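Local coordinates for protein putative methylthioribose-1-phosphate isomerase (Archaeoglobus fulgidus, PDB 1T5O) that probably catalyses the interconversion of methylthioribose-1-phosphate and methylthioribulose-1-phosphate, an isomerase step in methionine biosynthesis, at residues S5-D10 against L24-C29. Numbering follows the deposited sequence.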
ATOM      1  N   SER A   5      16.114 -20.315  -9.728  1.00 28.85           N
ATOM      2  CA  SER A   5      16.502 -19.271  -8.769  1.00 29.23           C
ATOM      3  C   SER A   5      17.756 -19.617  -7.964  1.00 27.91           C
ATOM      4  O   SER A   5      18.432 -18.736  -7.439  1.00 25.60           O
ATOM      5  CB  SER A   5      15.345 -18.991  -7.808  1.00 28.44           C
ATOM      6  OG  SER A   5      15.190 -20.110  -6.982  1.00 30.89           O
ATOM      7  N   ILE A   6      18.044 -20.910  -7.856  1.00 29.24           N
ATOM      8  CA  ILE A   6      19.218 -21.393  -7.139  1.00 29.44           C
ATOM      9  C   ILE A   6      19.524 -22.759  -7.753  1.00 32.16           C
ATOM     10  O   ILE A   6      18.611 -23.576  -7.961  1.00 30.76           O
ATOM     11  CB  ILE A   6      18.948 -21.512  -5.614  1.00 29.80           C
ATOM     12  CG1 ILE A   6      20.173 -22.097  -4.913  1.00 28.16           C
ATOM     13  CG2 ILE A   6      17.726 -22.400  -5.343  1.00 31.10           C
ATOM     14  CD1 ILE A   6      20.023 -22.127  -3.407  1.00 29.23           C
ATOM     15  N   PHE A   7      20.797 -22.995  -8.079  1.00 31.77           N
ATOM     16  CA  PHE A   7      21.187 -24.253  -8.704  1.00 33.10           C
ATOM     17  C   PHE A   7      22.683 -24.579  -8.553  1.00 33.81           C
ATOM     18  O   PHE A   7      23.457 -23.803  -7.995  1.00 32.79           O
ATOM     19  CB  PHE A   7      20.823 -24.202 -10.193  1.00 32.16           C
ATOM     20  CG  PHE A   7      21.358 -22.981 -10.895  1.00 35.28           C
ATOM     21  CD1 PHE A   7      20.746 -21.739 -10.724  1.00 35.44           C
ATOM     22  CD2 PHE A   7      22.494 -23.061 -11.692  1.00 35.44           C
ATOM     23  CE1 PHE A   7      21.253 -20.598 -11.332  1.00 35.56           C
ATOM     24  CE2 PHE A   7      23.012 -21.928 -12.307  1.00 36.02           C
ATOM     25  CZ  PHE A   7      22.390 -20.693 -12.128  1.00 37.12           C
ATOM     26  N   TRP A   8      23.079 -25.743  -9.051  1.00 35.46           N
ATOM     27  CA  TRP A   8      24.477 -26.148  -8.984  1.00 37.82           C
ATOM     28  C   TRP A   8      25.046 -26.214 -10.392  1.00 38.99           C
ATOM     29  O   TRP A   8      24.499 -26.876 -11.270  1.00 39.25           O
ATOM     30  CB  TRP A   8      24.623 -27.509  -8.315  1.00 36.65           C
ATOM     31  CG  TRP A   8      26.048 -27.809  -7.944  1.00 37.23           C
ATOM     32  CD1 TRP A   8      27.025 -28.356  -8.746  1.00 36.47           C
ATOM     33  CD2 TRP A   8      26.666 -27.544  -6.680  1.00 37.25           C
ATOM     34  NE1 TRP A   8      28.211 -28.444  -8.047  1.00 36.48           N
ATOM     35  CE2 TRP A   8      28.018 -27.954  -6.777  1.00 36.33           C
ATOM     36  CE3 TRP A   8      26.208 -26.997  -5.469  1.00 36.19           C
ATOM     37  CZ2 TRP A   8      28.915 -27.837  -5.708  1.00 35.76           C
ATOM     38  CZ3 TRP A   8      27.101 -26.879  -4.407  1.00 37.24           C
ATOM     39  CH2 TRP A   8      28.444 -27.299  -4.537  1.00 36.05           C
ATOM     40  N   ASP A   9      26.137 -25.500 -10.598  1.00 41.97           N
ATOM     41  CA  ASP A   9      26.809 -25.442 -11.888  1.00 45.42           C
ATOM     42  C   ASP A   9      28.232 -25.098 -11.503  1.00 45.84           C
ATOM     43  O   ASP A   9      28.616 -23.924 -11.486  1.00 45.25           O
ATOM     44  CB  ASP A   9      26.224 -24.322 -12.735  1.00 48.99           C
ATOM     45  CG  ASP A   9      25.717 -24.807 -14.067  1.00 54.17           C
ATOM     46  OD1 ASP A   9      24.868 -25.733 -14.081  1.00 56.61           O
ATOM     47  OD2 ASP A   9      26.158 -24.254 -15.102  1.00 56.43           O
ATOM     48  N   ASP A  10      29.000 -26.131 -11.177  1.00 46.48           N
ATOM     49  CA  ASP A  10      30.378 -25.956 -10.732  1.00 47.36           C
ATOM     50  C   ASP A  10      30.328 -25.052  -9.512  1.00 46.46           C
ATOM     51  O   ASP A  10      31.064 -24.072  -9.411  1.00 47.08           O
ATOM     52  CB  ASP A  10      31.242 -25.319 -11.824  1.00 49.04           C
ATOM     53  CG  ASP A  10      31.302 -26.161 -13.086  1.00 51.70           C
ATOM     54  OD1 ASP A  10      31.191 -27.405 -12.991  1.00 52.17           O
ATOM     55  OD2 ASP A  10      31.474 -25.571 -14.178  1.00 53.92           O
ATOM     56  N   LEU A  24      19.649  -8.439 -13.531  1.00 37.80           N
ATOM     57  CA  LEU A  24      19.614  -9.876 -13.284  1.00 37.59           C
ATOM     58  C   LEU A  24      21.079 -10.227 -13.061  1.00 38.92           C
ATOM     59  O   LEU A  24      21.900 -10.097 -13.972  1.00 38.52           O
ATOM     60  CB  LEU A  24      19.075 -10.634 -14.492  1.00 36.81           C
ATOM     61  CG  LEU A  24      19.204 -12.165 -14.437  1.00 36.31           C
ATOM     62  CD1 LEU A  24      18.662 -12.708 -13.112  1.00 34.40           C
ATOM     63  CD2 LEU A  24      18.453 -12.766 -15.617  1.00 35.30           C
ATOM     64  N   GLU A  25      21.401 -10.634 -11.837  1.00 40.26           N
ATOM     65  CA  GLU A  25      22.752 -10.989 -11.460  1.00 41.83           C
ATOM     66  C   GLU A  25      22.816 -12.357 -10.809  1.00 42.26           C
ATOM     67  O   GLU A  25      22.110 -12.611  -9.831  1.00 42.03           O
ATOM     68  CB  GLU A  25      23.299  -9.990 -10.447  1.00 45.09           C
ATOM     69  CG  GLU A  25      24.061  -8.841 -11.012  1.00 49.65           C
ATOM     70  CD  GLU A  25      24.926  -8.192  -9.948  1.00 52.64           C
ATOM     71  OE1 GLU A  25      25.682  -8.930  -9.276  1.00 54.48           O
ATOM     72  OE2 GLU A  25      24.860  -6.957  -9.782  1.00 54.00           O
ATOM     73  N   VAL A  26      23.669 -13.232 -11.336  1.00 40.81           N
ATOM     74  CA  VAL A  26      23.835 -14.551 -10.750  1.00 41.16           C
ATOM     75  C   VAL A  26      25.075 -14.502  -9.859  1.00 42.66           C
ATOM     76  O   VAL A  26      26.167 -14.152 -10.320  1.00 43.09           O
ATOM     77  CB  VAL A  26      24.028 -15.647 -11.834  1.00 40.42           C
ATOM     78  CG1 VAL A  26      24.418 -16.976 -11.175  1.00 39.11           C
ATOM     79  CG2 VAL A  26      22.736 -15.812 -12.654  1.00 39.37           C
ATOM     80  N   ILE A  27      24.915 -14.819  -8.581  1.00 42.47           N
ATOM     81  CA  ILE A  27      26.067 -14.823  -7.697  1.00 44.54           C
ATOM     82  C   ILE A  27      26.486 -16.249  -7.349  1.00 45.97           C
ATOM     83  O   ILE A  27      25.724 -17.214  -7.502  1.00 44.76           O
ATOM     84  CB  ILE A  27      25.813 -14.042  -6.397  1.00 44.45           C
ATOM     85  CG1 ILE A  27      24.578 -14.589  -5.684  1.00 44.83           C
ATOM     86  CG2 ILE A  27      25.673 -12.565  -6.713  1.00 45.62           C
ATOM     87  CD1 ILE A  27      24.193 -13.812  -4.435  1.00 45.79           C
ATOM     88  N   GLU A  28      27.720 -16.361  -6.889  1.00 47.69           N
ATOM     89  CA  GLU A  28      28.307 -17.636  -6.519  1.00 50.17           C
ATOM     90  C   GLU A  28      28.572 -17.704  -5.022  1.00 50.44           C
ATOM     91  O   GLU A  28      29.182 -16.800  -4.449  1.00 49.97           O
ATOM     92  CB  GLU A  28      29.624 -17.806  -7.280  1.00 52.57           C
ATOM     93  CG  GLU A  28      30.570 -18.839  -6.708  1.00 57.14           C
ATOM     94  CD  GLU A  28      30.260 -20.232  -7.189  1.00 59.04           C
ATOM     95  OE1 GLU A  28      29.106 -20.676  -7.001  1.00 60.55           O
ATOM     96  OE2 GLU A  28      31.170 -20.877  -7.757  1.00 60.04           O
ATOM     97  N   CYS A  29      28.081 -18.758  -4.383  1.00 51.11           N
ATOM     98  CA  CYS A  29      28.343 -18.954  -2.970  1.00 52.68           C
ATOM     99  C   CYS A  29      29.424 -20.017  -2.953  1.00 53.79           C
ATOM    100  O   CYS A  29      29.194 -21.150  -3.371  1.00 53.86           O
ATOM    101  CB  CYS A  29      27.108 -19.461  -2.227  1.00 53.00           C
ATOM    102  SG  CYS A  29      25.901 -18.187  -1.815  1.00 51.77           S
TER
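Phe7 and Val26 form a small apolar contact at the protein surface, reaching across a three-stranded antiparallel sheet near the N-terminus. They stand on its two outer strands, 6-8 and 26-29. Strand 12-15 lies between these and carries the backbone pairing: Phe7 bonds with Lys13, and Ile27 with Leu14. No hydrogen bond joins 5-10 directly to 24-29. The buried surface is slight, 98 Å² for both sides together.

The outer end of the Phe7 ring makes the contact. Its CZ lies 4.3 Å from CG1 of Val26. The methyl meets the ring obliquely, so this is not a stack. Chi1 of Phe7 is 52°, which sets CG between the backbone N and the carbonyl carbon. The CB of Phe7 does not itself aim at 24-29; the length of the ring bridges the gap. The CB of Val26 points toward 5-10.

The three strands follow one another in sequence, as in a beta meander. Strands 6-8 and 26-29 therefore run in the same sense, though twisted well away from parallel. Lys13 on the middle strand is touched by the side chains of both Phe7 and Glu28.

A second, looser approach lies beyond the end of strand 6-8. There, Glu28 OE2 comes within 3.6 Å of the backbone O of Asp10. Both atoms are acceptors, and no bond is formed. Glu28 has CG anti to its N (chi1 161°), and the chain then bends at chi2, 85°, bringing the carboxylate near Asp10. The Asp10 carboxylate leads away from 24-29. Close by, Lys13 NZ donates a hydrogen bond to Asp9 O, tying this turn to the middle strand. The contact lies away from the predicted substrate-binding and catalytic residues.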